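Local coordinates for possible periplasmic protein (Campylobacter jejuni, PDB 3RGC) that acts as a periplasmic SurA-like chaperone, structurally related to the virulence factor PEB4, and may also have peptidyl-prolyl cis-trans isomerase activity, at the interface of chains A and B. Sequence-based numbering; all coordinates share one arbitrary frame. Chains: chain A/B, Possible periplasmic protein.

The interface of chains A and B. Residues chain A 183-184, 187-188; chain B 146, 150, 191-193, 198.
Two copies of this SurA-like chaperone meet here through their C-terminal, Cj1289-like domains: a loop of chain A, just beyond helix 174-182, lies against the stretch B:Val191 to B:Asn193, strand 198-201 and the first half of helix 146-154 of chain B. The whole interface departs from exact two-fold symmetry, and the structure alone does not show whether this pairing forms in the periplasm.

The apolar contact centres on A:Pro184, a compact ring whose outer carbons can press against neighbouring groups without adding a polar atom. Its CG meets B:Val191 CG1 at 3.4 Å, a tight approach, the proline ring crossing the valine branch at about a right angle. Having CG1 anti to the backbone N (chi1 172°) puts that branch toward the proline. On another side, A:Pro184 CD reaches B:Pro146 CB at 3.9 Å, again crossed. B:Pro146, a residue type well suited to the first turn of a helix, and B:Tyr198 brace each other: the proline CB sits 3.6 Å above the plane of the tyrosine ring, over the centre. The B:Tyr198 hydroxyl OH loosely skirts A:Ile183 CG1 at 4.2 Å, the side chains crossed at about a right angle. The chain of B:Glu150 bends at chi2 (-62°), bringing carboxylate OE2 to 3.7 Å from A:Pro184 CB.

Polar contacts lie on the A:Ser187 side. The short serine side chain brings its hydroxyl OG to the carbonyl O of B:Val191, a weak hydrogen bond of 3.2 Å, while its CB lies beside the B:Asn193 carboxamide. That carboxamide, with CG anti to the carbonyl carbon and beside the backbone N (chi1 -69°), crosses A:Phe188 at about a right angle. As modelled, ND2 lies 2.8 Å from A:Phe188 N, donor against donor, while OD1 lies 3.2 Å from A:Phe188 O, acceptor against acceptor. Exchanging the amide's O and N would match both pairs, so asparagine, carrying donor and acceptor together, probably pairs with the backbone N-H and C=O of A:Phe188 in the flipped orientation.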
# COMPACT_ATOMS: atom_id res chain seq x y z
N ILE A 183 -6.31 7.41 5.99
CA ILE A 183 -5.03 7.21 5.32
C ILE A 183 -4.56 5.76 5.43
O ILE A 183 -4.56 5.19 6.52
CB ILE A 183 -3.93 8.17 5.84
CG1 ILE A 183 -4.09 9.59 5.27
CG2 ILE A 183 -2.56 7.68 5.42
CD1 ILE A 183 -5.34 10.29 5.63
N PRO A 184 -4.19 5.14 4.30
CA PRO A 184 -3.64 3.77 4.27
C PRO A 184 -2.37 3.65 5.11
O PRO A 184 -1.54 4.56 5.14
CB PRO A 184 -3.30 3.56 2.79
CG PRO A 184 -4.25 4.50 2.05
CD PRO A 184 -4.43 5.69 2.95
N SER A 187 1.06 5.33 4.10
CA SER A 187 0.86 6.56 3.34
C SER A 187 0.83 7.80 4.23
O SER A 187 0.67 7.70 5.45
CB SER A 187 -0.40 6.47 2.50
OG SER A 187 -0.29 5.38 1.59
N PHE A 188 0.98 8.95 3.58
CA PHE A 188 1.04 10.25 4.26
C PHE A 188 -0.27 10.99 4.19
O PHE A 188 -1.03 10.86 3.23
CB PHE A 188 2.13 11.13 3.63
CG PHE A 188 3.52 10.73 3.97
CD1 PHE A 188 4.20 11.34 5.01
CD2 PHE A 188 4.15 9.70 3.26
CE1 PHE A 188 5.49 10.95 5.34
CE2 PHE A 188 5.45 9.30 3.59
CZ PHE A 188 6.12 9.93 4.62
N PRO B 146 -9.39 7.22 -0.48
CA PRO B 146 -8.49 6.08 -0.29
C PRO B 146 -9.26 4.85 0.19
O PRO B 146 -8.89 3.73 -0.14
CB PRO B 146 -7.50 6.58 0.76
CG PRO B 146 -8.24 7.69 1.50
CD PRO B 146 -9.21 8.28 0.53
N GLU B 150 -9.32 0.97 -0.96
CA GLU B 150 -9.16 -0.09 0.04
C GLU B 150 -10.21 -1.17 -0.18
O GLU B 150 -9.90 -2.35 -0.22
CB GLU B 150 -9.26 0.45 1.47
CG GLU B 150 -8.01 1.16 1.96
CD GLU B 150 -6.80 0.25 2.01
OE1 GLU B 150 -6.98 -0.98 1.88
OE2 GLU B 150 -5.67 0.76 2.16
N VAL B 191 -2.73 0.66 -1.12
CA VAL B 191 -3.21 1.94 -1.59
C VAL B 191 -2.13 3.00 -1.39
O VAL B 191 -1.63 3.19 -0.28
CB VAL B 191 -4.50 2.36 -0.87
CG1 VAL B 191 -4.88 3.79 -1.26
CG2 VAL B 191 -5.65 1.37 -1.19
N LEU B 192 -1.77 3.68 -2.47
CA LEU B 192 -0.62 4.57 -2.48
C LEU B 192 -1.02 6.03 -2.69
O LEU B 192 -1.99 6.31 -3.38
CB LEU B 192 0.33 4.14 -3.61
CG LEU B 192 0.89 2.72 -3.56
CD1 LEU B 192 1.97 2.55 -4.62
CD2 LEU B 192 1.45 2.43 -2.17
N ASN B 193 -0.26 6.96 -2.09
CA ASN B 193 -0.38 8.37 -2.45
C ASN B 193 0.02 8.50 -3.90
O ASN B 193 1.01 7.92 -4.32
CB ASN B 193 0.56 9.25 -1.61
CG ASN B 193 0.16 9.34 -0.15
OD1 ASN B 193 -0.96 9.73 0.18
ND2 ASN B 193 1.08 8.97 0.74
N TYR B 198 -5.28 9.15 -4.74
CA TYR B 198 -4.74 7.84 -4.37
C TYR B 198 -4.72 6.90 -5.55
O TYR B 198 -5.44 7.11 -6.53
CB TYR B 198 -5.52 7.24 -3.19
CG TYR B 198 -5.41 8.12 -1.98
CD1 TYR B 198 -4.29 8.07 -1.16
CD2 TYR B 198 -6.40 9.05 -1.68
CE1 TYR B 198 -4.16 8.90 -0.06
CE2 TYR B 198 -6.29 9.89 -0.58
CZ TYR B 198 -5.16 9.80 0.23
OH TYR B 198 -5.02 10.63 1.33